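CurH (Lyngbya majuscula, PDB 3KG7) probably catalyses the loss of water from a beta-hydroxyacyl intermediate, as a dehydratase domain of the curacin polyketide synthase. Local coordinates at residues M91-D96 with K100-V105; F106-D109 with E115-Q118; Q173-E178 with L182-V187; D206-L211 with F244-E249; D217-S222 with V283-S288. All blocks are in the same frame, centred on the assembly; numbering follows the deposited sequence.

Contact 1: residues M91-D96 with K100-V105; sequences MLHTAD and KQFVEV
M91 and E104 are joined by two backbone hydrogen bonds. M91 N gives a nearly straight one to E104 O at 2.8 Å, and E104 N returns one to M91 O. H93 adds a backbone bond of its own, from H93 N to F102 O. Its ring turns back to the same carbonyl, where ND1 makes a weak bond to F102 O of 3.0 Å at 148°. One oxygen is therefore gripped twice by one residue. At the turn end D96 and K100 pair in both directions. D96 N donates to K100 O at 3.0 Å. D96 OD2 takes K100 N at 3.2 Å from above the carboxylate plane, because chi1 of 65° swings the carboxylate over that nitrogen.

The H93 ring lies beside the F102 ring, planes 28° apart but slid so that they barely overlap. Next to ND1 on the same rim, H93 CE1 lies 3.3 Å from E104 OE2, and CG of selenomethionine M91 lies over one face. A leucine in place of H93 would probably leave F102 O with the backbone N-H alone and take the flat neighbour from F102 and E104. On the opposite face of the sheet L92 CD1 packs on V103 CG2 at 3.7 Å.

K100 NZ forms a salt bridge with E69. The contact is the turn end of the hairpin 86-92/101-109. Strand 24-30 flanks it beyond L92, and strand 117-124 beyond V103. V103 rests on T58 of helix 52-62, while M91 and E104 pack on S20 of the second subunit.

Contact 2: residues F106-D109 with E115-Q118; sequences FSRD and EWQQ
The W116 indole carries the side chain of R108 on one face. R108 CD sits over the centre of the six-membered ring, 3.6 Å from its centroid, in a CH-pi contact. Further out the guanidinium runs almost flat along the indole, the planes 14° apart, with NE 3.3 Å from CZ2. The straight chain from CG to NE lets R108 follow the ring this far. At the edge of the indole, near its plane, lies the backbone N of S107. The F106 ring takes Q118 on one face: Q118 CG stands 3.7 Å from the ring centroid, 14° off the normal, a second CH-pi contact. The Q118 amide is tilted 24° from the ring, and its NE2 is hydrogen-bonded to A120 O. F106 CB also touches W116 CE3 at 4.0 Å.

These side chains dress the turn end of the beta hairpin 101-109/117-124 in the double hotdog fold. F106 and Q118 form a non-hydrogen-bonded antiparallel pair; S107 and Q117 form the hydrogen-bonded one. S107 N donates to Q117 O at 2.9 Å, and Q117 N donates to S107 O at 2.8 Å. With a serine at W116 the R108 chain would probably lose the surface it lies along, leaving its carboxylate partners alone to fix the guanidinium.

The far end of R108 has ionic partners of its own, E87 in the same chain and E17 of the second subunit. A19 of that subunit packs on F106 and W116. On the other face of the hairpin S107 OG is hydrogen-bonded to H119 and R86, and Q117 touches Q75 and K293.

Contact 3: residues Q173-E178 with L182-V187; sequences QAWIGE and LLEIEV
Q173 and W175 each bond through the backbone to the facing strand. E184 N donates to Q173 O at 2.7 Å, and the return bond from Q173 N to E184 O is long and weak. W175 N donates to L182 O at 2.8 Å. L182 N answers with a straight bond to W175 O at 3.1 Å, though the donor stands 41° above the carbonyl plane. A174 and L183 form the non-hydrogen-bonded pair between them. Their side chains meet on one face of the sheet, A174 CB 3.8 Å from L183 CD2.

On the other face the W175 indole leans across the partner strand, its CG anti to the carbonyl carbon (chi1 -62°). Its benzo edge does the touching: CE3 lies 3.8 Å from L182 CD2. CH2 is 3.5 Å from E184 OE1, which approaches near the ring plane.

Helix 138-144 packs on this face, with C142 against W175 and with I138 and L141 against L182. L183 rests on L211 on the opposite side. Strand 243-255 bonds to L183 and I185 along the far edge. These are the features of an antiparallel hairpin, 171-176 with 181-186, built into the curved sheet of the double hotdog fold.

Contact 4: residues D206-L211 with F244-E249; sequences DACTRL and FYAYVE
C208 and A246 meet inside the double hotdog fold, where the chain continuing from helix 202-207 runs against strand 243-255. No hydrogen bond links the two segments, and all the residues that touch are buried. C208 CB lies 4.2 Å from A246 CB, and the small alanine lets the backbone of the turn come near: A246 CB is 3.8 Å from C208 O. The thiol points to F244. With SG anti to the carbonyl carbon (chi1 -63°), it reaches the ring edge in the ring plane, 3.8 Å from CE1. This is a sulfur-aromatic contact made at the rim.

A type I turn from A207 to R210 shapes the first segment. D206 O accepts both T209 N and T209 OG1, the hydroxyl at 2.7 Å. R210 then lies back along the turn, with A207 CA over one face of its guanidinium. R210 NH1 bonds to L168 O, and the group makes a cation-pi contact with Y164. I278 packs on C208, while I265 packs on A246 and V248. At the far end L211 O is touched by V248 CG2 at 3.4 Å, and S181 OG makes a weak hydrogen bond to that oxygen.

Contact 5: residues D217-S222 with V283-S288; sequences DFSSDS and VKRAPS
R285 and S219 make the one hydrogen bond of this contact, and it is weak. R285 NH1 lies 2.9 Å from S219 OG, but the angle at the hydrogen is 118°. S222 stands at the other terminal nitrogen: its OG is 3.6 Å from R285 NH2, at the edge of the guanidinium and near its plane. The two serines thus flank the group at NH1 and NH2. R285 gets there by a folded side chain, bent at chi2 (-89°) and chi3, which carries the guanidinium to the loop.

The apolar part is a loose touch. F218 CE1 comes 4.4 Å from V283 CG2. The F218 ring has further partners: R261 makes a cation-pi contact with it, and W226 meets it edge-to-face. V283 and R285 also pack on W226.

Within the loop 217-222, S220 OG donates to D221 OD1. The strand carrying V283 and R285 is bonded to R261 and F225, and P287 occupies the N-cap position of helix 288-291. With one bent hydrogen bond and one distant apolar touch, the surface loop is probably held more by the R261 and W226 contacts of F218 than by its serines, which probably give R285 a weak polar neighbour rather than a firm grip.

Overall arrangement
From the N terminus, contact 1 closes the turn between strands 86-92 and 101-109. Contact 2 follows on the far end of strand 101-109 and closes the next turn, to strand 117-124; the two touch through V105 and Q118, and both reach the second subunit. Contact 3 closes the hairpin 171-176/181-186 on the other side of the chain's centre, about 34 Å from contact 1 between centres. Contact 4 lies beside it, since strands 181-186 and 243-255 are neighbours. It closes a longer loop, from helix 202-207 to strand 243-255. Contact 5 crosses contact 4 in sequence, joining loop 217-222 to strand 274-286 near the C terminus.

Contact 1: residues M91-D96 with K100-V105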
# COMPACT_ATOMS: atom_id res chain seq x y z
N MSE C 91 0.19 9.67 0.22
CA MSE C 91 -0.84 8.98 0.96
C MSE C 91 -2.13 9.81 0.97
O MSE C 91 -2.17 10.94 1.46
CB MSE C 91 -0.33 8.68 2.38
CG MSE C 91 -1.33 8.05 3.35
SE MSE C 91 -1.75 6.16 3.01
CE MSE C 91 -1.53 5.50 4.84
N LEU C 92 -3.18 9.24 0.39
CA LEU C 92 -4.48 9.90 0.30
C LEU C 92 -5.41 9.25 1.31
O LEU C 92 -5.83 8.11 1.14
CB LEU C 92 -5.04 9.78 -1.12
CG LEU C 92 -6.48 10.18 -1.44
CD1 LEU C 92 -6.61 11.69 -1.42
CD2 LEU C 92 -6.86 9.65 -2.80
N HIS C 93 -5.71 9.98 2.37
CA HIS C 93 -6.47 9.40 3.46
C HIS C 93 -7.93 9.22 3.12
O HIS C 93 -8.45 9.84 2.19
CB HIS C 93 -6.29 10.19 4.74
CG HIS C 93 -4.91 10.12 5.29
ND1 HIS C 93 -3.93 11.02 4.93
CD2 HIS C 93 -4.33 9.24 6.14
CE1 HIS C 93 -2.80 10.71 5.56
NE2 HIS C 93 -3.02 9.63 6.29
N THR C 94 -8.59 8.34 3.86
CA THR C 94 -10.01 8.13 3.65
C THR C 94 -10.76 9.37 4.16
O THR C 94 -10.38 9.97 5.17
CB THR C 94 -10.47 6.80 4.31
OG1 THR C 94 -11.85 6.56 4.03
CG2 THR C 94 -10.21 6.79 5.82
N ALA C 95 -11.79 9.78 3.43
CA ALA C 95 -12.52 11.01 3.75
C ALA C 95 -13.05 10.98 5.18
O ALA C 95 -13.50 9.94 5.67
CB ALA C 95 -13.65 11.23 2.78
N ASP C 96 -12.98 12.13 5.85
CA ASP C 96 -13.43 12.26 7.23
C ASP C 96 -14.93 12.58 7.33
O ASP C 96 -15.67 12.48 6.35
CB ASP C 96 -12.56 13.28 7.98
CG ASP C 96 -12.70 14.70 7.44
OD1 ASP C 96 -11.70 15.43 7.42
OD2 ASP C 96 -13.81 15.12 7.07
N LYS C 100 -13.54 15.71 3.96
CA LYS C 100 -12.22 16.13 3.51
C LYS C 100 -11.25 14.95 3.47
O LYS C 100 -11.33 14.05 4.30
CB LYS C 100 -11.62 17.16 4.48
CG LYS C 100 -12.34 18.49 4.59
CD LYS C 100 -11.46 19.48 5.33
CE LYS C 100 -12.28 20.51 6.08
NZ LYS C 100 -12.65 21.66 5.22
N GLN C 101 -10.33 14.96 2.50
CA GLN C 101 -9.31 13.92 2.38
C GLN C 101 -7.94 14.53 2.66
O GLN C 101 -7.47 15.43 1.95
CB GLN C 101 -9.30 13.29 0.98
CG GLN C 101 -10.56 12.55 0.58
CD GLN C 101 -10.68 12.38 -0.94
OE1 GLN C 101 -10.43 11.29 -1.48
NE2 GLN C 101 -11.05 13.45 -1.63
N PHE C 102 -7.30 14.04 3.72
CA PHE C 102 -5.95 14.48 4.05
C PHE C 102 -4.96 13.81 3.10
O PHE C 102 -5.14 12.65 2.71
CB PHE C 102 -5.64 14.14 5.51
CG PHE C 102 -4.42 14.83 6.05
CD1 PHE C 102 -4.26 16.21 5.91
CD2 PHE C 102 -3.43 14.10 6.72
CE1 PHE C 102 -3.12 16.84 6.41
CE2 PHE C 102 -2.30 14.73 7.23
CZ PHE C 102 -2.14 16.10 7.08
N VAL C 103 -3.93 14.56 2.69
CA VAL C 103 -2.91 14.04 1.79
C VAL C 103 -1.54 14.36 2.37
O VAL C 103 -1.31 15.46 2.87
CB VAL C 103 -3.01 14.68 0.38
CG1 VAL C 103 -1.88 14.20 -0.53
CG2 VAL C 103 -4.38 14.38 -0.27
N GLU C 104 -0.64 13.38 2.33
CA GLU C 104 0.74 13.64 2.76
C GLU C 104 1.73 12.94 1.85
O GLU C 104 1.46 11.84 1.36
CB GLU C 104 0.93 13.29 4.24
CG GLU C 104 0.43 11.91 4.64
CD GLU C 104 0.34 11.71 6.15
OE1 GLU C 104 0.29 12.71 6.90
OE2 GLU C 104 0.31 10.53 6.57
N VAL C 105 2.86 13.60 1.60
CA VAL C 105 3.91 13.08 0.72
C VAL C 105 5.19 12.85 1.51
O VAL C 105 5.73 13.78 2.11
CB VAL C 105 4.19 14.03 -0.47
CG1 VAL C 105 5.41 13.56 -1.27
CG2 VAL C 105 2.94 14.18 -1.37

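Contact 2: residues F106-D109 with E115-Q118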
# COMPACT_ATOMS: atom_id res chain seq x y z
N PHE C 106 5.67 11.61 1.49
CA PHE C 106 6.90 11.21 2.17
C PHE C 106 7.88 10.63 1.16
O PHE C 106 7.46 10.09 0.13
CB PHE C 106 6.59 10.12 3.21
CG PHE C 106 5.88 10.61 4.44
CD1 PHE C 106 6.57 10.77 5.64
CD2 PHE C 106 4.52 10.90 4.41
CE1 PHE C 106 5.92 11.22 6.79
CE2 PHE C 106 3.86 11.36 5.56
CZ PHE C 106 4.56 11.51 6.75
N SER C 107 9.17 10.73 1.45
CA SER C 107 10.18 9.97 0.73
C SER C 107 11.33 9.57 1.64
O SER C 107 11.52 10.17 2.69
CB SER C 107 10.70 10.71 -0.50
OG SER C 107 11.49 11.82 -0.15
N ARG C 108 12.04 8.52 1.24
CA ARG C 108 13.29 8.11 1.88
C ARG C 108 14.25 7.66 0.78
O ARG C 108 13.82 7.31 -0.32
CB ARG C 108 13.04 6.99 2.91
CG ARG C 108 12.87 5.59 2.32
CD ARG C 108 12.51 4.52 3.35
NE ARG C 108 11.95 3.33 2.71
CZ ARG C 108 11.57 2.21 3.33
NH1 ARG C 108 11.68 2.08 4.64
NH2 ARG C 108 11.07 1.20 2.63
N ASP C 109 15.55 7.68 1.07
CA ASP C 109 16.54 7.26 0.09
C ASP C 109 16.31 5.80 -0.25
O ASP C 109 16.05 4.99 0.64
CB ASP C 109 17.97 7.46 0.59
CG ASP C 109 19.01 7.25 -0.50
OD1 ASP C 109 19.56 8.25 -1.02
OD2 ASP C 109 19.28 6.08 -0.87
N GLU C 115 15.53 7.15 7.25
CA GLU C 115 14.24 7.46 7.85
C GLU C 115 13.40 8.33 6.91
O GLU C 115 13.94 9.15 6.16
CB GLU C 115 14.42 8.12 9.23
CG GLU C 115 13.29 7.80 10.22
CD GLU C 115 13.09 6.30 10.43
OE1 GLU C 115 14.01 5.65 10.99
OE2 GLU C 115 12.01 5.79 10.04
N TRP C 116 12.08 8.13 6.95
CA TRP C 116 11.16 8.82 6.06
C TRP C 116 11.12 10.32 6.34
O TRP C 116 11.06 10.73 7.50
CB TRP C 116 9.75 8.25 6.21
CG TRP C 116 9.52 6.85 5.68
CD1 TRP C 116 9.43 5.70 6.41
CD2 TRP C 116 9.32 6.46 4.31
NE1 TRP C 116 9.19 4.62 5.59
CE2 TRP C 116 9.12 5.06 4.29
CE3 TRP C 116 9.28 7.16 3.09
CZ2 TRP C 116 8.89 4.35 3.11
CZ3 TRP C 116 9.06 6.45 1.91
CH2 TRP C 116 8.86 5.05 1.93
N GLN C 117 11.16 11.11 5.28
CA GLN C 117 11.12 12.56 5.35
C GLN C 117 9.83 13.02 4.71
O GLN C 117 9.48 12.56 3.63
CB GLN C 117 12.30 13.16 4.58
CG GLN C 117 13.69 12.72 5.07
CD GLN C 117 14.82 13.42 4.32
OE1 GLN C 117 14.74 14.61 4.00
NE2 GLN C 117 15.89 12.68 4.05
N GLN C 118 9.13 13.94 5.36
CA GLN C 118 7.90 14.48 4.79
C GLN C 118 8.19 15.72 3.95
O GLN C 118 9.01 16.55 4.32
CB GLN C 118 6.87 14.78 5.89
CG GLN C 118 5.42 14.75 5.39
CD GLN C 118 4.42 15.25 6.41
OE1 GLN C 118 4.60 15.07 7.62
NE2 GLN C 118 3.35 15.89 5.93

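Contact 3: residues Q173-E178 with L182-V187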
# COMPACT_ATOMS: atom_id res chain seq x y z
N GLN C 173 5.91 34.28 -22.79
CA GLN C 173 5.98 35.74 -22.76
C GLN C 173 5.57 36.28 -21.39
O GLN C 173 4.73 35.70 -20.70
CB GLN C 173 5.08 36.33 -23.85
CG GLN C 173 5.42 37.77 -24.25
CD GLN C 173 6.68 37.88 -25.08
OE1 GLN C 173 7.01 36.98 -25.86
NE2 GLN C 173 7.41 38.98 -24.92
N ALA C 174 6.18 37.40 -20.99
CA ALA C 174 5.88 38.03 -19.71
C ALA C 174 5.56 39.51 -19.87
O ALA C 174 6.22 40.22 -20.63
CB ALA C 174 7.04 37.83 -18.76
N TRP C 175 4.53 39.97 -19.15
CA TRP C 175 4.19 41.39 -19.11
C TRP C 175 4.18 41.88 -17.66
O TRP C 175 3.92 41.10 -16.74
CB TRP C 175 2.83 41.64 -19.76
CG TRP C 175 2.74 41.29 -21.22
CD1 TRP C 175 2.95 42.12 -22.28
CD2 TRP C 175 2.39 40.01 -21.78
NE1 TRP C 175 2.76 41.45 -23.46
CE2 TRP C 175 2.42 40.15 -23.18
CE3 TRP C 175 2.05 38.77 -21.23
CZ2 TRP C 175 2.12 39.08 -24.05
CZ3 TRP C 175 1.76 37.71 -22.09
CH2 TRP C 175 1.80 37.88 -23.48
N ILE C 176 4.45 43.17 -17.48
CA ILE C 176 4.49 43.77 -16.15
C ILE C 176 3.86 45.17 -16.11
O ILE C 176 4.09 46.00 -17.00
CB ILE C 176 5.94 43.80 -15.57
CG1 ILE C 176 5.94 44.06 -14.06
CG2 ILE C 176 6.84 44.80 -16.31
CD1 ILE C 176 5.68 42.82 -13.24
N GLY C 177 3.05 45.41 -15.08
CA GLY C 177 2.53 46.74 -14.79
C GLY C 177 3.00 47.16 -13.41
O GLY C 177 3.80 46.46 -12.78
N GLU C 178 2.50 48.30 -12.94
CA GLU C 178 2.82 48.76 -11.59
C GLU C 178 2.04 47.99 -10.53
O GLU C 178 2.55 47.73 -9.44
CB GLU C 178 2.59 50.26 -11.46
CG GLU C 178 3.59 51.08 -12.24
CD GLU C 178 3.55 52.54 -11.87
OE1 GLU C 178 2.52 52.99 -11.32
OE2 GLU C 178 4.55 53.25 -12.12
N LEU C 182 1.39 39.56 -15.81
CA LEU C 182 0.82 38.49 -16.64
C LEU C 182 1.88 37.61 -17.31
O LEU C 182 2.81 38.12 -17.93
CB LEU C 182 -0.13 39.06 -17.69
CG LEU C 182 -0.95 38.09 -18.56
CD1 LEU C 182 -2.11 37.47 -17.78
CD2 LEU C 182 -1.46 38.79 -19.81
N LEU C 183 1.71 36.29 -17.18
CA LEU C 183 2.59 35.32 -17.84
C LEU C 183 1.84 34.49 -18.87
O LEU C 183 0.76 33.95 -18.59
CB LEU C 183 3.22 34.37 -16.81
CG LEU C 183 4.28 34.87 -15.82
CD1 LEU C 183 4.51 33.87 -14.70
CD2 LEU C 183 5.58 35.18 -16.53
N GLU C 184 2.40 34.38 -20.08
CA GLU C 184 1.88 33.46 -21.09
C GLU C 184 2.64 32.14 -20.98
O GLU C 184 3.86 32.11 -21.15
CB GLU C 184 2.00 34.06 -22.49
CG GLU C 184 1.43 33.19 -23.61
CD GLU C 184 1.49 33.86 -24.98
OE1 GLU C 184 0.92 34.96 -25.14
OE2 GLU C 184 2.11 33.27 -25.90
N ILE C 185 1.91 31.06 -20.71
CA ILE C 185 2.52 29.78 -20.39
C ILE C 185 2.11 28.69 -21.38
O ILE C 185 0.93 28.56 -21.72
CB ILE C 185 2.18 29.36 -18.94
CG1 ILE C 185 2.85 30.33 -17.96
CG2 ILE C 185 2.63 27.94 -18.66
CD1 ILE C 185 2.18 30.39 -16.61
N GLU C 186 3.10 27.93 -21.85
CA GLU C 186 2.90 26.82 -22.78
C GLU C 186 3.72 25.60 -22.33
O GLU C 186 4.59 25.72 -21.47
CB GLU C 186 3.31 27.23 -24.21
CG GLU C 186 4.82 27.43 -24.41
CD GLU C 186 5.24 27.51 -25.87
OE1 GLU C 186 4.55 26.94 -26.75
OE2 GLU C 186 6.29 28.14 -26.15
N VAL C 187 3.43 24.44 -22.92
CA VAL C 187 4.15 23.20 -22.64
C VAL C 187 5.54 23.26 -23.27
O VAL C 187 5.65 23.32 -24.50
CB VAL C 187 3.39 21.97 -23.22
CG1 VAL C 187 4.20 20.67 -23.04
CG2 VAL C 187 1.98 21.84 -22.62

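Contact 4: residues D206-L211 with F244-E249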
# COMPACT_ATOMS: atom_id res chain seq x y z
N ASP C 206 4.15 25.24 -11.56
CA ASP C 206 5.26 26.03 -11.06
C ASP C 206 5.44 27.32 -11.82
O ASP C 206 5.73 28.35 -11.23
CB ASP C 206 6.59 25.29 -11.05
CG ASP C 206 7.63 26.04 -10.28
OD1 ASP C 206 7.41 26.24 -9.06
OD2 ASP C 206 8.64 26.49 -10.88
N ALA C 207 5.27 27.25 -13.14
CA ALA C 207 5.39 28.41 -14.01
C ALA C 207 4.45 29.54 -13.61
O ALA C 207 4.77 30.72 -13.79
CB ALA C 207 5.15 28.01 -15.43
N CYS C 208 3.30 29.19 -13.07
CA CYS C 208 2.31 30.18 -12.65
C CYS C 208 2.81 31.12 -11.56
O CYS C 208 2.27 32.22 -11.37
CB CYS C 208 1.04 29.48 -12.18
SG CYS C 208 0.26 28.54 -13.49
N THR C 209 3.83 30.67 -10.84
CA THR C 209 4.26 31.31 -9.61
C THR C 209 5.47 32.18 -9.85
O THR C 209 6.00 32.78 -8.90
CB THR C 209 4.59 30.25 -8.55
OG1 THR C 209 5.82 29.61 -8.90
CG2 THR C 209 3.48 29.21 -8.45
N ARG C 210 5.90 32.28 -11.11
CA ARG C 210 7.18 32.88 -11.46
C ARG C 210 7.20 34.42 -11.57
O ARG C 210 8.27 34.99 -11.75
CB ARG C 210 7.73 32.26 -12.74
CG ARG C 210 8.24 30.85 -12.57
CD ARG C 210 8.64 30.24 -13.89
NE ARG C 210 8.79 28.78 -13.78
CZ ARG C 210 9.08 27.97 -14.79
NH1 ARG C 210 9.28 28.44 -16.02
NH2 ARG C 210 9.18 26.66 -14.58
N LEU C 211 6.05 35.07 -11.47
CA LEU C 211 6.00 36.53 -11.63
C LEU C 211 4.98 37.24 -10.75
O LEU C 211 3.86 36.76 -10.53
CB LEU C 211 5.80 36.92 -13.10
CG LEU C 211 5.82 38.41 -13.51
CD1 LEU C 211 7.18 39.06 -13.26
CD2 LEU C 211 5.42 38.57 -14.96
N PHE C 244 -2.02 28.96 -21.90
CA PHE C 244 -2.84 29.70 -20.93
C PHE C 244 -2.04 30.81 -20.26
O PHE C 244 -0.86 30.99 -20.56
CB PHE C 244 -3.43 28.75 -19.88
CG PHE C 244 -2.40 28.07 -19.02
CD1 PHE C 244 -2.10 28.57 -17.76
CD2 PHE C 244 -1.74 26.93 -19.47
CE1 PHE C 244 -1.15 27.93 -16.95
CE2 PHE C 244 -0.79 26.29 -18.67
CZ PHE C 244 -0.49 26.79 -17.41
N TYR C 245 -2.68 31.52 -19.34
CA TYR C 245 -2.08 32.69 -18.71
C TYR C 245 -2.10 32.62 -17.18
O TYR C 245 -2.98 31.99 -16.58
CB TYR C 245 -2.78 33.97 -19.19
CG TYR C 245 -2.70 34.19 -20.68
CD1 TYR C 245 -1.64 34.91 -21.25
CD2 TYR C 245 -3.68 33.69 -21.54
CE1 TYR C 245 -1.56 35.12 -22.62
CE2 TYR C 245 -3.61 33.89 -22.92
CZ TYR C 245 -2.54 34.60 -23.45
OH TYR C 245 -2.46 34.81 -24.80
N ALA C 246 -1.11 33.26 -16.55
CA ALA C 246 -1.09 33.43 -15.10
C ALA C 246 -1.16 34.92 -14.81
O ALA C 246 -0.32 35.68 -15.27
CB ALA C 246 0.16 32.82 -14.51
N TYR C 247 -2.17 35.31 -14.04
CA TYR C 247 -2.52 36.72 -13.83
C TYR C 247 -2.45 37.07 -12.35
O TYR C 247 -3.13 36.46 -11.53
CB TYR C 247 -3.92 36.96 -14.41
CG TYR C 247 -4.40 38.39 -14.47
CD1 TYR C 247 -3.59 39.40 -14.99
CD2 TYR C 247 -5.68 38.73 -14.05
CE1 TYR C 247 -4.03 40.72 -15.05
CE2 TYR C 247 -6.15 40.05 -14.12
CZ TYR C 247 -5.31 41.04 -14.62
OH TYR C 247 -5.75 42.33 -14.68
N VAL C 248 -1.63 38.05 -12.00
CA VAL C 248 -1.53 38.53 -10.62
C VAL C 248 -2.08 39.95 -10.54
O VAL C 248 -1.60 40.84 -11.25
CB VAL C 248 -0.07 38.45 -10.08
CG1 VAL C 248 0.01 38.91 -8.62
CG2 VAL C 248 0.48 37.04 -10.22
N GLU C 249 -3.08 40.15 -9.69
CA GLU C 249 -3.83 41.42 -9.64
C GLU C 249 -3.27 42.45 -8.67
O GLU C 249 -3.46 43.65 -8.87
CB GLU C 249 -5.31 41.15 -9.36
CG GLU C 249 -6.06 40.55 -10.54
CD GLU C 249 -7.34 39.83 -10.14
OE1 GLU C 249 -8.26 40.48 -9.59
OE2 GLU C 249 -7.43 38.61 -10.38

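Contact 5: residues D217-S222 with V283-S288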
# COMPACT_ATOMS: atom_id res chain seq x y z
N ASP C 217 11.89 43.38 -6.71
CA ASP C 217 11.96 43.83 -5.32
C ASP C 217 12.53 42.74 -4.42
O ASP C 217 13.21 43.04 -3.44
CB ASP C 217 10.56 44.22 -4.85
CG ASP C 217 10.55 45.44 -3.95
OD1 ASP C 217 11.46 45.59 -3.11
OD2 ASP C 217 9.61 46.25 -4.08
N PHE C 218 12.22 41.49 -4.77
CA PHE C 218 12.71 40.30 -4.06
C PHE C 218 14.24 40.36 -3.90
O PHE C 218 14.97 39.88 -4.77
CB PHE C 218 12.31 39.02 -4.83
CG PHE C 218 10.82 38.72 -4.85
CD1 PHE C 218 10.34 37.49 -4.41
CD2 PHE C 218 9.90 39.66 -5.34
CE1 PHE C 218 8.98 37.20 -4.44
CE2 PHE C 218 8.53 39.37 -5.36
CZ PHE C 218 8.07 38.14 -4.91
N SER C 219 14.71 40.95 -2.80
CA SER C 219 16.14 41.27 -2.61
C SER C 219 17.06 40.20 -3.19
O SER C 219 17.09 39.05 -2.72
CB SER C 219 16.46 41.55 -1.14
OG SER C 219 16.57 40.34 -0.39
N SER C 220 17.82 40.60 -4.21
CA SER C 220 18.59 39.66 -5.02
C SER C 220 20.00 39.40 -4.48
O SER C 220 20.43 38.25 -4.39
CB SER C 220 18.67 40.16 -6.46
OG SER C 220 19.23 41.47 -6.53
N ASP C 221 20.68 40.48 -4.09
CA ASP C 221 22.13 40.49 -3.86
C ASP C 221 22.68 39.59 -2.73
O ASP C 221 23.82 39.76 -2.30
CB ASP C 221 22.62 41.93 -3.67
CG ASP C 221 22.37 42.80 -4.89
OD1 ASP C 221 21.19 43.09 -5.20
OD2 ASP C 221 23.36 43.22 -5.54
N SER C 222 21.88 38.64 -2.26
CA SER C 222 22.30 37.74 -1.19
C SER C 222 22.63 36.32 -1.67
O SER C 222 23.49 35.65 -1.10
CB SER C 222 21.24 37.70 -0.09
OG SER C 222 20.98 39.00 0.40
N VAL C 283 6.12 32.33 -0.04
CA VAL C 283 7.53 31.94 -0.09
C VAL C 283 8.25 32.43 1.17
O VAL C 283 7.86 33.44 1.76
CB VAL C 283 8.24 32.46 -1.37
CG1 VAL C 283 7.69 31.75 -2.61
CG2 VAL C 283 8.11 33.98 -1.51
N LYS C 284 9.28 31.71 1.58
CA LYS C 284 10.09 32.12 2.73
C LYS C 284 11.57 31.92 2.42
O LYS C 284 11.95 30.98 1.70
CB LYS C 284 9.69 31.36 3.99
CG LYS C 284 10.28 31.92 5.29
CD LYS C 284 9.90 31.07 6.50
CE LYS C 284 10.74 29.80 6.59
NZ LYS C 284 10.51 29.07 7.86
N ARG C 285 12.41 32.81 2.95
CA ARG C 285 13.86 32.72 2.77
C ARG C 285 14.40 31.38 3.29
O ARG C 285 14.09 30.97 4.41
CB ARG C 285 14.55 33.89 3.48
CG ARG C 285 14.15 35.26 2.96
CD ARG C 285 15.02 35.74 1.80
NE ARG C 285 16.39 36.06 2.22
CZ ARG C 285 17.19 36.94 1.61
NH1 ARG C 285 16.78 37.61 0.55
NH2 ARG C 285 18.42 37.14 2.07
N ALA C 286 15.19 30.71 2.46
CA ALA C 286 15.77 29.43 2.84
C ALA C 286 17.21 29.32 2.35
O ALA C 286 17.45 28.99 1.19
CB ALA C 286 14.92 28.27 2.31
N PRO C 287 18.18 29.62 3.24
CA PRO C 287 19.60 29.47 2.90
C PRO C 287 19.96 28.00 2.69
O PRO C 287 19.34 27.12 3.28
CB PRO C 287 20.32 30.05 4.12
CG PRO C 287 19.33 29.97 5.23
CD PRO C 287 17.98 30.14 4.61
N SER C 288 20.97 27.77 1.85
CA SER C 288 21.32 26.41 1.41
C SER C 288 21.67 25.42 2.53
O SER C 288 21.37 24.24 2.40
CB SER C 288 22.45 26.47 0.38
OG SER C 288 22.51 25.26 -0.35